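Local coordinates for protein Cyp101j2 (PDB 5KYO) that is a haem-containing cytochrome P450 monooxygenase that probably hydroxylates the monoterpene 1,8-cineole through its haem iron, at residues Phe99-His105 with Leu123-Pro127; Ile149-Thr154 with Met387-Val391; Leu57-Gln61 with Arg312-Val316. All blocks are in the same frame, centred on the assembly; numbering follows the deposited sequence.

Contact 1 (Phe99-His105 with Leu123-Pro127). With HEM (protoporphyrin IX containing Fe), chain G.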
loop_
_atom_site.group_PDB
_atom_site.type_symbol
_atom_site.label_atom_id
_atom_site.label_comp_id
_atom_site.label_asym_id
_atom_site.label_seq_id
_atom_site.Cartn_x
_atom_site.Cartn_y
_atom_site.Cartn_z
ATOM N N PHE A 99 8.853 -14.241 -10.860
ATOM C CA PHE A 99 9.390 -14.846 -9.650
ATOM C C PHE A 99 10.552 -15.805 -9.926
ATOM O O PHE A 99 11.401 -16.013 -9.061
ATOM C CB PHE A 99 8.278 -15.564 -8.879
ATOM C CG PHE A 99 7.671 -16.738 -9.609
ATOM C CD1 PHE A 99 6.555 -16.573 -10.414
ATOM C CD2 PHE A 99 8.201 -18.014 -9.464
ATOM C CE1 PHE A 99 5.983 -17.659 -11.074
ATOM C CE2 PHE A 99 7.637 -19.102 -10.125
ATOM C CZ PHE A 99 6.526 -18.924 -10.929
ATOM N N GLU A 100 10.599 -16.374 -11.128
ATOM C CA GLU A 100 11.680 -17.295 -11.487
ATOM C C GLU A 100 13.047 -16.609 -11.448
ATOM O O GLU A 100 14.068 -17.260 -11.223
ATOM C CB GLU A 100 11.436 -17.901 -12.872
ATOM N N ARG A 101 13.063 -15.294 -11.644
ATOM C CA ARG A 101 14.309 -14.537 -11.611
ATOM C C ARG A 101 14.386 -13.559 -10.437
ATOM O O ARG A 101 15.461 -13.329 -9.885
ATOM C CB ARG A 101 14.503 -13.781 -12.930
ATOM C CG ARG A 101 14.473 -14.680 -14.166
ATOM C CD ARG A 101 14.905 -13.925 -15.422
ATOM N NE ARG A 101 13.872 -13.020 -15.927
ATOM C CZ ARG A 101 14.086 -12.094 -16.857
ATOM N NH1 ARG A 101 15.299 -11.951 -17.378
ATOM N NH2 ARG A 101 13.095 -11.308 -17.265
ATOM N N PHE A 102 13.243 -12.991 -10.056
ATOM C CA PHE A 102 13.207 -11.984 -9.000
ATOM C C PHE A 102 12.280 -12.435 -7.878
ATOM O O PHE A 102 11.077 -12.602 -8.082
ATOM C CB PHE A 102 12.767 -10.634 -9.575
ATOM C CG PHE A 102 13.615 -10.175 -10.727
ATOM C CD1 PHE A 102 14.775 -9.453 -10.506
ATOM C CD2 PHE A 102 13.266 -10.493 -12.036
ATOM C CE1 PHE A 102 15.566 -9.045 -11.572
ATOM C CE2 PHE A 102 14.056 -10.084 -13.102
ATOM C CZ PHE A 102 15.199 -9.363 -12.868
ATOM N N SER A 103 12.862 -12.656 -6.702
ATOM C CA SER A 103 12.195 -13.358 -5.610
ATOM C C SER A 103 11.650 -12.436 -4.514
ATOM O O SER A 103 12.250 -11.402 -4.203
ATOM C CB SER A 103 13.175 -14.363 -4.993
ATOM O OG SER A 103 12.674 -14.933 -3.795
ATOM N N ASN A 104 10.520 -12.823 -3.923
ATOM C CA ASN A 104 9.958 -12.093 -2.784
ATOM C C ASN A 104 10.672 -12.442 -1.470
ATOM O O ASN A 104 10.152 -12.176 -0.384
ATOM C CB ASN A 104 8.450 -12.375 -2.634
ATOM C CG ASN A 104 7.589 -11.529 -3.568
ATOM O OD1 ASN A 104 7.681 -11.652 -4.788
ATOM N ND2 ASN A 104 6.723 -10.686 -2.994
ATOM N N HIS A 105 11.861 -13.035 -1.567
ATOM C CA HIS A 105 12.592 -13.461 -0.371
ATOM C C HIS A 105 13.029 -12.255 0.457
ATOM O O HIS A 105 12.970 -12.294 1.688
ATOM C CB HIS A 105 13.792 -14.335 -0.746
ATOM C CG HIS A 105 14.530 -14.883 0.437
ATOM N ND1 HIS A 105 15.797 -14.462 0.783
ATOM C CD2 HIS A 105 14.174 -15.808 1.361
ATOM C CE1 HIS A 105 16.192 -15.109 1.866
ATOM N NE2 HIS A 105 15.223 -15.925 2.240
ATOM N N LEU A 123 4.455 -14.266 2.768
ATOM C CA LEU A 123 4.666 -13.162 1.825
ATOM C C LEU A 123 6.063 -13.237 1.204
ATOM O O LEU A 123 6.297 -12.751 0.094
ATOM C CB LEU A 123 4.458 -11.821 2.512
ATOM C CG LEU A 123 3.033 -11.249 2.457
ATOM C CD1 LEU A 123 1.999 -12.294 2.876
ATOM C CD2 LEU A 123 2.914 -9.988 3.312
ATOM N N SER A 124 6.977 -13.874 1.927
ATOM C CA SER A 124 8.340 -14.077 1.466
ATOM C C SER A 124 8.447 -15.255 0.500
ATOM O O SER A 124 9.484 -15.456 -0.111
ATOM C CB SER A 124 9.265 -14.291 2.666
ATOM O OG SER A 124 8.772 -15.342 3.474
ATOM N N LEU A 125 7.370 -16.025 0.363
ATOM C CA LEU A 125 7.382 -17.189 -0.520
ATOM C C LEU A 125 7.273 -16.816 -1.998
ATOM O O LEU A 125 6.685 -15.790 -2.351
ATOM C CB LEU A 125 6.242 -18.144 -0.153
ATOM C CG LEU A 125 6.236 -18.760 1.248
ATOM C CD1 LEU A 125 5.146 -19.813 1.336
ATOM C CD2 LEU A 125 7.594 -19.350 1.600
ATOM N N ASP A 126 7.855 -17.656 -2.851
ATOM C CA ASP A 126 7.673 -17.574 -4.300
ATOM C C ASP A 126 6.798 -18.730 -4.720
ATOM O O ASP A 126 6.700 -19.730 -3.989
ATOM C CB ASP A 126 9.006 -17.667 -5.060
ATOM C CG ASP A 126 9.947 -16.528 -4.757
ATOM O OD1 ASP A 126 9.490 -15.362 -4.699
ATOM O OD2 ASP A 126 11.157 -16.804 -4.578
ATOM N N PRO A 127 6.170 -18.634 -5.902
ATOM C CA PRO A 127 5.583 -19.870 -6.426
ATOM C C PRO A 127 6.696 -20.885 -6.710
ATOM O O PRO A 127 7.821 -20.478 -7.001
ATOM C CB PRO A 127 4.884 -19.420 -7.712
ATOM C CG PRO A 127 4.662 -17.944 -7.537
ATOM C CD PRO A 127 5.842 -17.464 -6.732
HETATM C CHA HEM G . 0.105 -6.865 -1.427
HETATM C CHB HEM G . -0.802 -2.216 -2.494
HETATM C CHC HEM G . -4.650 -2.315 0.518
HETATM C CHD HEM G . -3.147 -6.569 2.236
HETATM C C1A HEM G . 0.181 -5.639 -2.044
HETATM C C2A HEM G . 1.086 -5.249 -3.117
HETATM C C3A HEM G . 0.838 -3.950 -3.396
HETATM C C4A HEM G . -0.234 -3.483 -2.529
HETATM C CMA HEM G . 1.547 -3.108 -4.486
HETATM C CAA HEM G . 2.151 -6.127 -3.836
HETATM C CBA HEM G . 3.449 -6.239 -3.041
HETATM C CGA HEM G . 4.483 -7.007 -3.831
HETATM O O1A HEM G . 4.875 -6.546 -4.940
HETATM O O2A HEM G . 4.937 -8.081 -3.356
HETATM C C1B HEM G . -1.958 -1.860 -1.808
HETATM C C2B HEM G . -2.701 -0.611 -1.952
HETATM C C3B HEM G . -3.754 -0.644 -1.110
HETATM C C4B HEM G . -3.716 -1.908 -0.416
HETATM C CMB HEM G . -2.337 0.557 -2.905
HETATM C CAB HEM G . -4.877 0.403 -0.851
HETATM C CBB HEM G . -5.068 1.538 -1.529
HETATM C C1C HEM G . -4.597 -3.493 1.221
HETATM C C2C HEM G . -5.588 -3.961 2.171
HETATM C C3C HEM G . -5.159 -5.136 2.655
HETATM C C4C HEM G . -3.900 -5.449 2.006
HETATM C CMC HEM G . -6.862 -3.165 2.524
HETATM C CAC HEM G . -5.793 -6.087 3.683
HETATM C CBC HEM G . -7.023 -5.975 4.190
HETATM C C1D HEM G . -2.118 -7.033 1.449
HETATM C C2D HEM G . -1.369 -8.257 1.677
HETATM C C3D HEM G . -0.390 -8.335 0.528
HETATM C C4D HEM G . -0.603 -7.164 -0.280
HETATM C CMD HEM G . -1.477 -9.338 2.787
HETATM C CAD HEM G . 0.651 -9.455 0.309
HETATM C CBD HEM G . 0.217 -10.397 -0.815
HETATM C CGD HEM G . 1.278 -11.470 -0.980
HETATM O O1D HEM G . 0.945 -12.681 -1.022
HETATM O O2D HEM G . 2.476 -11.093 -1.046
HETATM N NA HEM G . -0.608 -4.536 -1.721
HETATM N NB HEM G . -2.616 -2.614 -0.857
HETATM N NC HEM G . -3.591 -4.426 1.134
HETATM N ND HEM G . -1.628 -6.423 0.303
HETATM FE FE HEM G . -2.204 -4.569 -0.413
HETATM O O HOH W 1 6.355 -10.134 -0.603
HETATM O O HOH W 2 7.133 -14.390 -5.965
#

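Contact 2 (Ile149-Thr154 with Met387-Val391)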
loop_
_atom_site.group_PDB
_atom_site.type_symbol
_atom_site.label_atom_id
_atom_site.label_comp_id
_atom_site.label_asym_id
_atom_site.label_seq_id
_atom_site.Cartn_x
_atom_site.Cartn_y
_atom_site.Cartn_z
ATOM N N ILE A 149 -18.693 -5.846 5.772
ATOM C CA ILE A 149 -17.737 -4.816 6.152
ATOM C C ILE A 149 -18.208 -3.457 5.624
ATOM O O ILE A 149 -17.883 -2.419 6.199
ATOM C CB ILE A 149 -16.323 -5.167 5.653
ATOM C CG1 ILE A 149 -15.890 -6.506 6.262
ATOM C CG2 ILE A 149 -15.307 -4.077 5.990
ATOM C CD1 ILE A 149 -16.133 -6.618 7.769
ATOM N N GLU A 150 -19.003 -3.462 4.554
ATOM C CA GLU A 150 -19.450 -2.203 3.972
ATOM C C GLU A 150 -20.184 -1.317 4.989
ATOM O O GLU A 150 -19.919 -0.115 5.066
ATOM C CB GLU A 150 -20.336 -2.433 2.738
ATOM C CG GLU A 150 -20.620 -1.089 2.014
ATOM C CD GLU A 150 -21.222 -1.236 0.633
ATOM O OE1 GLU A 150 -21.561 -2.368 0.234
ATOM O OE2 GLU A 150 -21.358 -0.202 -0.058
ATOM N N GLN A 151 -21.092 -1.895 5.775
ATOM C CA GLN A 151 -21.825 -1.118 6.769
ATOM C C GLN A 151 -20.914 -0.711 7.923
ATOM O O GLN A 151 -21.104 0.325 8.544
ATOM C CB GLN A 151 -23.028 -1.909 7.297
ATOM C CG GLN A 151 -24.036 -1.063 8.070
ATOM C CD GLN A 151 -24.506 0.151 7.282
ATOM O OE1 GLN A 151 -25.135 0.015 6.235
ATOM N NE2 GLN A 151 -24.215 1.344 7.794
ATOM N N VAL A 152 -19.915 -1.536 8.211
ATOM C CA VAL A 152 -18.910 -1.160 9.201
ATOM C C VAL A 152 -18.115 0.095 8.771
ATOM O O VAL A 152 -17.888 1.007 9.582
ATOM C CB VAL A 152 -17.949 -2.339 9.468
ATOM C CG1 VAL A 152 -16.748 -1.888 10.237
ATOM C CG2 VAL A 152 -18.694 -3.445 10.232
ATOM N N VAL A 153 -17.715 0.151 7.505
ATOM C CA VAL A 153 -16.967 1.306 7.022
ATOM C C VAL A 153 -17.918 2.503 7.017
ATOM O O VAL A 153 -17.550 3.588 7.427
ATOM C CB VAL A 153 -16.363 1.092 5.612
ATOM C CG1 VAL A 153 -15.538 2.316 5.188
ATOM C CG2 VAL A 153 -15.478 -0.136 5.588
ATOM N N THR A 154 -19.166 2.278 6.619
ATOM C CA THR A 154 -20.135 3.371 6.554
ATOM C C THR A 154 -20.360 4.023 7.916
ATOM O O THR A 154 -20.303 5.230 8.046
ATOM C CB THR A 154 -21.468 2.881 5.991
ATOM O OG1 THR A 154 -21.278 2.478 4.630
ATOM C CG2 THR A 154 -22.531 3.983 6.054
ATOM N N MET A 387 -13.766 -0.783 -1.804
ATOM C CA MET A 387 -14.992 -0.634 -0.999
ATOM C C MET A 387 -14.863 0.525 -0.016
ATOM O O MET A 387 -15.787 1.333 0.106
ATOM C CB MET A 387 -15.363 -1.912 -0.229
ATOM C CG MET A 387 -16.390 -1.668 0.916
ATOM S SD MET A 387 -16.495 -3.087 2.063
ATOM C CE MET A 387 -17.113 -4.329 0.929
ATOM N N GLU A 388 -13.719 0.603 0.669
ATOM C CA GLU A 388 -13.428 1.700 1.594
ATOM C C GLU A 388 -13.471 3.071 0.899
ATOM O O GLU A 388 -14.105 3.982 1.388
ATOM C CB GLU A 388 -12.052 1.528 2.241
ATOM C CG GLU A 388 -11.936 0.404 3.247
ATOM C CD GLU A 388 -10.482 0.107 3.559
ATOM O OE1 GLU A 388 -9.615 0.671 2.861
ATOM O OE2 GLU A 388 -10.200 -0.671 4.490
ATOM N N MET A 389 -12.796 3.187 -0.241
ATOM C CA MET A 389 -12.760 4.441 -0.994
ATOM C C MET A 389 -14.156 4.916 -1.376
ATOM O O MET A 389 -14.481 6.086 -1.222
ATOM C CB MET A 389 -11.909 4.278 -2.254
ATOM C CG MET A 389 -11.748 5.559 -3.055
ATOM S SD MET A 389 -11.028 6.888 -2.077
ATOM C CE MET A 389 -9.522 6.107 -1.497
ATOM N N LYS A 390 -14.973 3.986 -1.866
ATOM C CA LYS A 390 -16.328 4.294 -2.284
ATOM C C LYS A 390 -17.179 4.837 -1.144
ATOM O O LYS A 390 -17.871 5.859 -1.287
ATOM C CB LYS A 390 -16.997 3.051 -2.875
ATOM C CG LYS A 390 -18.326 3.349 -3.553
ATOM C CD LYS A 390 -18.995 2.064 -4.010
ATOM C CE LYS A 390 -19.368 1.181 -2.828
ATOM N NZ LYS A 390 -20.133 -0.014 -3.270
ATOM N N VAL A 391 -17.150 4.148 -0.012
ATOM C CA VAL A 391 -17.967 4.569 1.122
ATOM C C VAL A 391 -17.482 5.924 1.619
ATOM O O VAL A 391 -18.279 6.807 1.974
ATOM C CB VAL A 391 -17.926 3.535 2.272
ATOM C CG1 VAL A 391 -18.685 4.057 3.473
ATOM C CG2 VAL A 391 -18.517 2.229 1.799
#

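Contact 3 (Leu57-Gln61 with Arg312-Val316)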
loop_
_atom_site.group_PDB
_atom_site.type_symbol
_atom_site.label_atom_id
_atom_site.label_comp_id
_atom_site.label_asym_id
_atom_site.label_seq_id
_atom_site.Cartn_x
_atom_site.Cartn_y
_atom_site.Cartn_z
ATOM N N LEU A 57 7.857 20.099 -5.246
ATOM C CA LEU A 57 7.358 19.394 -6.420
ATOM C C LEU A 57 6.164 18.534 -6.015
ATOM O O LEU A 57 5.961 18.280 -4.830
ATOM C CB LEU A 57 8.456 18.512 -7.032
ATOM C CG LEU A 57 9.740 19.241 -7.435
ATOM C CD1 LEU A 57 10.813 18.264 -7.917
ATOM C CD2 LEU A 57 9.410 20.243 -8.509
ATOM N N ASP A 58 5.372 18.114 -6.995
ATOM C CA ASP A 58 4.359 17.099 -6.759
ATOM C C ASP A 58 5.042 15.739 -6.648
ATOM O O ASP A 58 6.000 15.476 -7.359
ATOM C CB ASP A 58 3.320 17.104 -7.884
ATOM C CG ASP A 58 2.513 15.826 -7.938
ATOM O OD1 ASP A 58 1.561 15.685 -7.139
ATOM O OD2 ASP A 58 2.829 14.956 -8.778
ATOM N N PHE A 59 4.548 14.878 -5.758
ATOM C CA PHE A 59 5.101 13.532 -5.557
ATOM C C PHE A 59 5.326 12.782 -6.865
ATOM O O PHE A 59 6.433 12.325 -7.153
ATOM C CB PHE A 59 4.161 12.705 -4.657
ATOM C CG PHE A 59 4.640 11.300 -4.382
ATOM C CD1 PHE A 59 4.358 10.269 -5.268
ATOM C CD2 PHE A 59 5.299 11.001 -3.209
ATOM C CE1 PHE A 59 4.767 8.987 -5.015
ATOM C CE2 PHE A 59 5.713 9.713 -2.942
ATOM C CZ PHE A 59 5.454 8.705 -3.845
ATOM N N HIS A 60 4.278 12.638 -7.666
ATOM C CA HIS A 60 4.409 11.813 -8.857
ATOM C C HIS A 60 5.237 12.513 -9.950
ATOM O O HIS A 60 5.955 11.857 -10.718
ATOM C CB HIS A 60 3.021 11.399 -9.336
ATOM C CG HIS A 60 2.356 10.437 -8.399
ATOM N ND1 HIS A 60 1.698 10.839 -7.256
ATOM C CD2 HIS A 60 2.344 9.081 -8.377
ATOM C CE1 HIS A 60 1.266 9.778 -6.599
ATOM N NE2 HIS A 60 1.645 8.698 -7.260
ATOM N N GLN A 61 5.161 13.841 -9.987
ATOM C CA GLN A 61 5.954 14.637 -10.913
ATOM C C GLN A 61 7.444 14.437 -10.640
ATOM O O GLN A 61 8.210 14.168 -11.549
ATOM C CB GLN A 61 5.573 16.119 -10.796
ATOM C CG GLN A 61 6.565 17.089 -11.421
ATOM C CD GLN A 61 6.408 18.506 -10.879
ATOM O OE1 GLN A 61 6.170 18.701 -9.686
ATOM N NE2 GLN A 61 6.543 19.502 -11.756
ATOM N N ARG A 312 -5.505 4.722 -10.399
ATOM C CA ARG A 312 -4.515 4.876 -11.480
ATOM C C ARG A 312 -3.549 6.030 -11.224
ATOM O O ARG A 312 -2.345 5.900 -11.431
ATOM C CB ARG A 312 -5.185 5.100 -12.840
ATOM C CG ARG A 312 -4.155 5.237 -13.969
ATOM C CD ARG A 312 -4.671 6.072 -15.137
ATOM N NE ARG A 312 -4.921 7.463 -14.767
ATOM C CZ ARG A 312 -3.975 8.396 -14.684
ATOM N NH1 ARG A 312 -2.716 8.074 -14.921
ATOM N NH2 ARG A 312 -4.281 9.647 -14.353
ATOM N N ARG A 313 -4.076 7.164 -10.775
ATOM C CA ARG A 313 -3.303 8.414 -10.719
ATOM C C ARG A 313 -2.303 8.459 -9.560
ATOM O O ARG A 313 -1.238 9.070 -9.682
ATOM C CB ARG A 313 -4.272 9.606 -10.633
ATOM C CG ARG A 313 -3.648 10.996 -10.380
ATOM C CD ARG A 313 -2.575 11.438 -11.395
ATOM N NE ARG A 313 -2.092 12.763 -11.032
ATOM C CZ ARG A 313 -1.175 12.979 -10.093
ATOM N NH1 ARG A 313 -0.615 11.956 -9.463
ATOM N NH2 ARG A 313 -0.814 14.205 -9.785
ATOM N N PHE A 314 -2.614 7.774 -8.457
ATOM C CA PHE A 314 -1.801 7.885 -7.249
ATOM C C PHE A 314 -1.208 6.570 -6.726
ATOM O O PHE A 314 -1.517 6.152 -5.617
ATOM C CB PHE A 314 -2.636 8.529 -6.136
ATOM C CG PHE A 314 -3.089 9.919 -6.468
ATOM C CD1 PHE A 314 -2.167 10.957 -6.499
ATOM C CD2 PHE A 314 -4.405 10.185 -6.788
ATOM C CE1 PHE A 314 -2.553 12.252 -6.813
ATOM C CE2 PHE A 314 -4.810 11.493 -7.112
ATOM C CZ PHE A 314 -3.875 12.519 -7.127
ATOM N N PRO A 315 -0.366 5.909 -7.531
ATOM C CA PRO A 315 0.307 4.708 -7.016
ATOM C C PRO A 315 1.193 5.091 -5.823
ATOM O O PRO A 315 1.747 6.185 -5.846
ATOM C CB PRO A 315 1.133 4.227 -8.211
ATOM C CG PRO A 315 1.363 5.516 -9.051
ATOM C CD PRO A 315 0.094 6.288 -8.882
ATOM N N VAL A 316 1.283 4.253 -4.783
ATOM C CA VAL A 316 2.063 4.634 -3.615
ATOM C C VAL A 316 3.147 3.615 -3.206
ATOM O O VAL A 316 4.133 3.977 -2.551
ATOM C CB VAL A 316 1.132 4.893 -2.383
ATOM C CG1 VAL A 316 0.372 6.205 -2.557
ATOM C CG2 VAL A 316 0.163 3.720 -2.138
#

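Contact 1 (Phe99-His105 with Leu123-Pro127)
F99 and P127 pack where the chain on leaving helix 89-97, the B helix of the cytochrome P450 fold, meets the loop leading into helix 131-140, the C helix, beside the haem propionates. The proline lies flat against one face of the phenyl ring. Its CG stands 3.7 Å from the centroid of the F99 ring and only 9° off the normal, a clear CH-pi contact, while P127 CB sits nearer the CZ end and P127 CD nearer CG. From here the chain turns and reaches S103, on the edge strand 102-103, which pairs with E322 of the neighbouring strand. With OG anti to the backbone N (chi1 171°), S103 offers its hydroxyl to D126, and the bond from S103 OG to D126 OD2 is short, at 2.5 Å. The other carboxylate oxygen, D126 OD1, takes the backbone N-H of N104 at 2.8 Å and 166°, nearly straight. Both oxygens use syn lone pairs, so the carboxylate clasps consecutive residues and is fixed in rotation.

N104 lies between the second segment and the cofactor. N104 CB rests 3.5 Å from L123 O, and its backbone O receives a CA-H...O contact from S124 CA. Its amide plane is steeply inclined to the carboxylate of D126. N104 ND2 donates to HEM O2A at 3.2 Å, and the same nitrogen reaches a water that donates to L123 O. L123 CG packs 3.6 Å from HEM O2D, on the other propionate. The haem is also hydrogen-bonded to H130, R321 and H377. H105 turns its side chain away, its ND1 bonded to E322, but its backbone stays engaged: H105 N donates to S103 OG at 3.0 Å, closing an ST turn just after the strand.

Contact 2 (Ile149-Thr154 with Met387-Val391)
E150 spans the junction with M387, V391 and K390, and each step along its side chain meets a different one of them. E150 CB is 4.0 Å from M387 SD; the same sulfur lies 3.6 Å from E150 N, so the bent methionine, folded at chi3, tucks its thioether against the first turn of helix 149-164. With CG anti to the backbone N (chi1 -171°) and the chain extended beyond it, E150 CG passes 3.9 Å from V391 CG2. CD then carries the carboxylate past the valine, and E150 OE2 ends 3.4 Å from K390 NZ, a salt bridge whose hydrogen bond is weak. K390 has bent at chi3 to bring NZ there, and its chain also touches D304 and L307.

Beside this charged pair the valines pack closely, V391 also against T154. V391 CB is 4.0 Å from V153 CG1, and V391 CG1 lies 3.2 Å from T154 OG1 and 3.5 Å from T154 CA, the latter tighter than a usual van der Waals contact. T154 OG1 is committed to E150 O, which it approaches from the face opposite T154 N, giving that carbonyl two donors.

The axes of the two short segments pass 9.5 Å apart at -44°. With I184 of helix 181-188 touching V153 and E388, and V275 of helix 273-288 touching E388, this is the D-L pairing of the P450 four-helix bundle.

Contact 3 (Leu57-Gln61 with Arg312-Val316)
H60 places CG anti to its carbonyl carbon (chi1 -69°) and R313, with CG anti to the backbone N (chi1 172°) but bent at chi2, swings its guanidinium back to the start of helix 59-69. The imidazole is thereby thrust at the chain leaving helix 303-313, the K helix, whose P450 ExxR motif appears as the E309-R312 salt bridge.

H60 NE2 donates to P315 O at 2.9 Å and 152°. It lies in the carbonyl plane, on a lone pair, with the oxygen slightly tilted from the ring plane. R313 O sits over the centre of one face of the H60 ring, 3.7 Å above it, and F59 CD1 over the other. F314 turns an edge toward the imidazole in an offset edge-to-face pair, with F314 CD1 3.6 Å from H60 CE1. P315 CD closes in 3.3 Å from H60 NE2. Were H60 replaced by an alanine, P315 O would probably be left without this donor and a gap would be likely to open between F59, F314 and P315.

R313 NH2 makes a long salt bridge, 3.9 Å, to D58 OD1, while its NE is bonded to L358 O. D58 also forms a capping box with Q61: Q61 N donates to D58 OD2 and D58 N to Q61 OE1.

Chemically, R313 O is buried with no partner, and H60 NE2 must carry a proton; the nearby guanidinium would probably disfavour a second proton on the imidazole.

From the N terminus, contact 3 opens first, at the start of helix 59-69, and closes only at the end of helix 303-313, some 250 residues later. Contact 1 falls wholly within that span: its two segments, with 17 residues between them, close, next to the haem propionates, a short loop that includes helix 111-118. Contact 2 opens after contact 1 has closed, at helix 149-164, and closes on helix 382-399, beyond the second segment of contact 3, so contacts 2 and 3 cross. Contacts 1 and 2 lie on opposite sides of the chain's centre, their centres 32 Å apart. Contact 3 thus joins the N-terminal helix to the K-helix end, while contact 2 packs helix 149-164 against helix 382-399 within the helical bundle.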